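Local coordinates for protein oxidoreductase, NAD-binding (Acidithiobacillus ferrooxidans, PDB 7BVJ) that oxidises the 3-hydroxyl of the glucosamine in UDP-N-acetylglucosamine to a ketone with NAD(+), a step toward the diamino sugar of lipid A, at residues P92-I104 / G290-Q302. Numbering follows the deposited sequence.
Sequences PFTLDTEEADALI and GVAGRRVLAAALQ
With its CG anti to the backbone N (chi1 -176°) and its chain bent at chi2, Arg-294 runs over Ala-100 to Asp-101, whose CG, anti to the carbonyl carbon (chi1 -72°), carries the carboxylate end nearer to helix 290-302. The pair joins two antiparallel helices, 97-104 and 290-302, whose axes come within 9.8 Å, and illustrates how a Gfo/Idh/MocA enzyme packs a C-terminal helix against its NAD-binding Rossmann domain. Arg-294 NE donates to Asp-101 OD1 at 3.0 Å, nearly straight, with the oxygen in the guanidinium plane but approached from its syn side somewhat above the carboxylate plane. Thr-97 CB lies over the centre of one guanidinium face, so this flat group is fixed by an edge bond and a facial contact at once. Knobs-into-holes packing is reciprocal here: Arg-294 sits among Thr-97, Ala-100, Asp-101 and Ile-104, while Thr-97 enters the hole formed by Arg-294, Leu-297, Ala-298 and Leu-301. A leucine in place of Arg-294 would probably leave Asp-101 without its charge partner and Thr-97 without the flat surface beneath its CB. Gly-290 and Gly-293 leave room at the start of helix 290-302, since a side chain on either would press on Ile-104 CG1 or Phe-93 CD2: Ile-104 CD1 reaches Gly-290 O at 3.5 Å, and the Phe-93 ring, which also touches Leu-114 and Ile-116 of strand 114-117, turns its edge to Gly-293 C and Arg-294 N. In the loop before helix 97-104, Asp-96 caps the helix through OD1, accepting from Glu-99 N and, weakly, from Glu-98 N. Leu-297 CD2 packs there against Asp-96 O and Thr-94 OG1, and that hydroxyl donates to the same carbonyl oxygen at 2.8 Å. Bridging the two backbones, one water accepts from Phe-93 N at 3.2 Å and donates to Gly-293 O at 3.1 Å.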
loop_
_atom_site.group_PDB
_atom_site.type_symbol
_atom_site.label_atom_id
_atom_site.label_comp_id
_atom_site.label_asym_id
_atom_site.label_seq_id
_atom_site.Cartn_x
_atom_site.Cartn_y
_atom_site.Cartn_z
ATOM N N PRO A 92 1.422 -6.450 2.147
ATOM C CA PRO A 92 2.503 -6.606 1.173
ATOM C C PRO A 92 2.312 -7.798 0.245
ATOM O O PRO A 92 1.637 -8.758 0.597
ATOM C CB PRO A 92 3.740 -6.785 2.052
ATOM C CG PRO A 92 3.229 -7.343 3.311
ATOM C CD PRO A 92 1.848 -6.802 3.515
ATOM N N PHE A 93 2.919 -7.685 -0.934
ATOM C CA PHE A 93 2.834 -8.676 -2.005
ATOM C C PHE A 93 3.016 -10.101 -1.482
ATOM O O PHE A 93 2.109 -10.942 -1.595
ATOM C CB PHE A 93 3.911 -8.321 -3.042
ATOM C CG PHE A 93 3.775 -9.014 -4.374
ATOM C CD1 PHE A 93 2.799 -9.981 -4.602
ATOM C CD2 PHE A 93 4.640 -8.677 -5.415
ATOM C CE1 PHE A 93 2.690 -10.604 -5.828
ATOM C CE2 PHE A 93 4.541 -9.294 -6.656
ATOM C CZ PHE A 93 3.564 -10.265 -6.864
ATOM N N THR A 94 4.192 -10.395 -0.928
ATOM C CA THR A 94 4.552 -11.743 -0.474
ATOM C C THR A 94 5.516 -11.621 0.707
ATOM O O THR A 94 5.775 -10.526 1.213
ATOM C CB THR A 94 5.203 -12.563 -1.599
ATOM O OG1 THR A 94 6.285 -11.810 -2.180
ATOM C CG2 THR A 94 4.208 -12.936 -2.678
ATOM N N LEU A 95 6.070 -12.757 1.134
ATOM C CA LEU A 95 7.058 -12.763 2.207
ATOM C C LEU A 95 8.474 -12.560 1.697
ATOM O O LEU A 95 9.330 -12.071 2.446
ATOM C CB LEU A 95 7.007 -14.084 2.982
ATOM C CG LEU A 95 5.834 -14.449 3.895
ATOM C CD1 LEU A 95 6.219 -15.676 4.713
ATOM C CD2 LEU A 95 5.388 -13.300 4.806
ATOM N N ASP A 96 8.747 -12.962 0.457
ATOM C CA ASP A 96 10.080 -12.840 -0.109
ATOM C C ASP A 96 9.961 -12.567 -1.600
ATOM O O ASP A 96 8.897 -12.729 -2.203
ATOM C CB ASP A 96 10.922 -14.094 0.155
ATOM C CG ASP A 96 10.270 -15.359 -0.367
ATOM O OD1 ASP A 96 10.224 -15.563 -1.598
ATOM O OD2 ASP A 96 9.818 -16.164 0.469
ATOM N N THR A 97 11.081 -12.165 -2.196
ATOM C CA THR A 97 11.080 -11.689 -3.574
ATOM C C THR A 97 10.996 -12.811 -4.601
ATOM O O THR A 97 10.676 -12.545 -5.764
ATOM C CB THR A 97 12.341 -10.869 -3.828
ATOM O OG1 THR A 97 13.489 -11.686 -3.549
ATOM C CG2 THR A 97 12.361 -9.636 -2.925
ATOM N N GLU A 98 11.281 -14.049 -4.204
ATOM C CA GLU A 98 11.194 -15.178 -5.122
ATOM C C GLU A 98 9.739 -15.574 -5.388
ATOM O O GLU A 98 9.382 -15.906 -6.520
ATOM C CB GLU A 98 11.997 -16.348 -4.556
ATOM C CG GLU A 98 12.342 -17.433 -5.557
ATOM C CD GLU A 98 11.325 -18.566 -5.550
ATOM O OE1 GLU A 98 10.437 -18.571 -6.435
ATOM O OE2 GLU A 98 11.407 -19.444 -4.657
ATOM N N GLU A 99 8.888 -15.523 -4.358
ATOM C CA GLU A 99 7.454 -15.681 -4.565
ATOM C C GLU A 99 6.920 -14.588 -5.485
ATOM O O GLU A 99 6.136 -14.862 -6.403
ATOM C CB GLU A 99 6.726 -15.662 -3.214
ATOM C CG GLU A 99 7.034 -16.844 -2.306
ATOM C CD GLU A 99 6.407 -16.719 -0.911
ATOM O OE1 GLU A 99 5.937 -15.620 -0.548
ATOM O OE2 GLU A 99 6.377 -17.729 -0.178
ATOM N N ALA A 100 7.366 -13.346 -5.271
ATOM C CA ALA A 100 6.925 -12.234 -6.105
ATOM C C ALA A 100 7.381 -12.413 -7.550
ATOM O O ALA A 100 6.610 -12.168 -8.487
ATOM C CB ALA A 100 7.446 -10.917 -5.523
ATOM N N ASP A 101 8.631 -12.852 -7.742
ATOM C CA ASP A 101 9.140 -13.171 -9.072
ATOM C C ASP A 101 8.264 -14.215 -9.757
ATOM O O ASP A 101 7.885 -14.058 -10.924
ATOM C CB ASP A 101 10.587 -13.680 -8.973
ATOM C CG ASP A 101 11.592 -12.576 -8.620
ATOM O OD1 ASP A 101 11.314 -11.394 -8.901
ATOM O OD2 ASP A 101 12.671 -12.907 -8.079
ATOM N N ALA A 102 7.931 -15.288 -9.037
ATOM C CA ALA A 102 7.122 -16.359 -9.618
ATOM C C ALA A 102 5.734 -15.863 -10.012
ATOM O O ALA A 102 5.213 -16.232 -11.071
ATOM C CB ALA A 102 7.012 -17.528 -8.628
ATOM N N LEU A 103 5.096 -15.056 -9.161
ATOM C CA LEU A 103 3.746 -14.627 -9.506
ATOM C C LEU A 103 3.766 -13.622 -10.654
ATOM O O LEU A 103 2.870 -13.642 -11.506
ATOM C CB LEU A 103 3.030 -14.054 -8.281
ATOM C CG LEU A 103 2.695 -15.061 -7.158
ATOM C CD1 LEU A 103 2.263 -14.357 -5.888
ATOM C CD2 LEU A 103 1.622 -16.055 -7.585
ATOM N N ILE A 104 4.785 -12.759 -10.715
ATOM C CA ILE A 104 4.936 -11.875 -11.870
ATOM C C ILE A 104 5.076 -12.700 -13.146
ATOM O O ILE A 104 4.409 -12.434 -14.151
ATOM C CB ILE A 104 6.135 -10.924 -11.665
ATOM C CG1 ILE A 104 5.806 -9.865 -10.608
ATOM C CG2 ILE A 104 6.540 -10.257 -12.975
ATOM C CD1 ILE A 104 7.016 -9.291 -9.930
ATOM N N GLY A 290 2.599 -5.835 -10.073
ATOM C CA GLY A 290 3.475 -6.770 -9.384
ATOM C C GLY A 290 4.920 -6.305 -9.327
ATOM O O GLY A 290 5.600 -6.480 -8.310
ATOM N N VAL A 291 5.400 -5.688 -10.414
ATOM C CA VAL A 291 6.792 -5.238 -10.493
ATOM C C VAL A 291 7.076 -4.196 -9.419
ATOM O O VAL A 291 8.052 -4.305 -8.665
ATOM C CB VAL A 291 7.098 -4.706 -11.904
ATOM C CG1 VAL A 291 8.473 -4.075 -11.944
ATOM C CG2 VAL A 291 6.991 -5.844 -12.921
ATOM N N ALA A 292 6.194 -3.205 -9.298
ATOM C CA ALA A 292 6.340 -2.192 -8.264
ATOM C C ALA A 292 6.197 -2.786 -6.863
ATOM O O ALA A 292 6.921 -2.393 -5.928
ATOM C CB ALA A 292 5.303 -1.095 -8.481
ATOM N N GLY A 293 5.242 -3.712 -6.693
ATOM C CA GLY A 293 5.083 -4.362 -5.404
ATOM C C GLY A 293 6.360 -5.045 -4.961
ATOM O O GLY A 293 6.795 -4.892 -3.820
ATOM N N ARG A 294 7.003 -5.764 -5.886
ATOM C CA ARG A 294 8.254 -6.454 -5.585
ATOM C C ARG A 294 9.386 -5.463 -5.321
ATOM O O ARG A 294 10.217 -5.698 -4.439
ATOM C CB ARG A 294 8.612 -7.403 -6.737
ATOM C CG ARG A 294 9.848 -8.248 -6.504
ATOM C CD ARG A 294 11.022 -7.831 -7.390
ATOM N NE ARG A 294 12.047 -8.872 -7.462
ATOM C CZ ARG A 294 13.231 -8.817 -6.858
ATOM N NH1 ARG A 294 13.564 -7.755 -6.136
ATOM N NH2 ARG A 294 14.090 -9.826 -6.981
ATOM N N ARG A 295 9.448 -4.365 -6.085
ATOM C CA ARG A 295 10.440 -3.316 -5.825
ATOM C C ARG A 295 10.380 -2.858 -4.375
ATOM O O ARG A 295 11.396 -2.858 -3.651
ATOM C CB ARG A 295 10.206 -2.116 -6.762
ATOM C CG ARG A 295 10.968 -2.151 -8.086
ATOM C CD ARG A 295 11.260 -0.736 -8.659
ATOM N NE ARG A 295 10.478 0.290 -7.975
ATOM C CZ ARG A 295 9.274 0.705 -8.359
ATOM N NH1 ARG A 295 8.713 0.191 -9.453
ATOM N NH2 ARG A 295 8.627 1.632 -7.651
ATOM N N VAL A 296 9.191 -2.447 -3.932
ATOM C CA VAL A 296 9.065 -1.956 -2.531
ATOM C C VAL A 296 9.297 -3.111 -1.553
ATOM O O VAL A 296 9.814 -2.839 -0.508
ATOM C CB VAL A 296 7.800 -1.129 -2.226
ATOM C CG1 VAL A 296 6.504 -1.863 -2.404
ATOM C CG2 VAL A 296 7.880 -0.502 -0.862
ATOM N N LEU A 297 8.876 -4.327 -1.900
ATOM C CA LEU A 297 9.084 -5.478 -1.020
ATOM C C LEU A 297 10.567 -5.732 -0.773
ATOM O O LEU A 297 10.973 -6.002 0.364
ATOM C CB LEU A 297 8.428 -6.729 -1.612
ATOM C CG LEU A 297 8.700 -8.026 -0.837
ATOM C CD1 LEU A 297 7.942 -8.058 0.483
ATOM C CD2 LEU A 297 8.379 -9.260 -1.660
ATOM N N ALA A 298 11.383 -5.669 -1.830
ATOM C CA ALA A 298 12.830 -5.834 -1.687
ATOM C C ALA A 298 13.434 -4.723 -0.830
ATOM O O ALA A 298 14.272 -4.985 0.047
ATOM C CB ALA A 298 13.498 -5.868 -3.068
ATOM N N ALA A 299 13.006 -3.477 -1.051
ATOM C CA ALA A 299 13.469 -2.396 -0.181
ATOM C C ALA A 299 13.077 -2.633 1.279
ATOM O O ALA A 299 13.870 -2.394 2.205
ATOM C CB ALA A 299 12.910 -1.060 -0.673
ATOM N N ALA A 300 11.841 -3.065 1.509
ATOM C CA ALA A 300 11.380 -3.223 2.876
ATOM C C ALA A 300 12.141 -4.343 3.559
ATOM O O ALA A 300 12.483 -4.233 4.737
ATOM C CB ALA A 300 9.881 -3.484 2.914
ATOM N N LEU A 301 12.441 -5.412 2.826
ATOM C CA LEU A 301 13.245 -6.480 3.406
ATOM C C LEU A 301 14.652 -5.984 3.738
ATOM O O LEU A 301 15.210 -6.336 4.783
ATOM C CB LEU A 301 13.262 -7.685 2.463
ATOM C CG LEU A 301 11.911 -8.410 2.303
ATOM C CD1 LEU A 301 11.971 -9.377 1.129
ATOM C CD2 LEU A 301 11.525 -9.171 3.570
ATOM N N GLN A 302 15.235 -5.141 2.884
ATOM C CA GLN A 302 16.525 -4.537 3.241
ATOM C C GLN A 302 16.428 -3.754 4.548
ATOM O O GLN A 302 17.269 -3.905 5.453
ATOM C CB GLN A 302 17.014 -3.641 2.116
ATOM C CG GLN A 302 18.036 -4.314 1.213
ATOM C CD GLN A 302 18.881 -3.299 0.447
ATOM O OE1 GLN A 302 20.054 -3.090 0.769
ATOM N NE2 GLN A 302 18.283 -2.658 -0.564
HETATM O O HOH W 1 4.543 -4.978 -1.655
#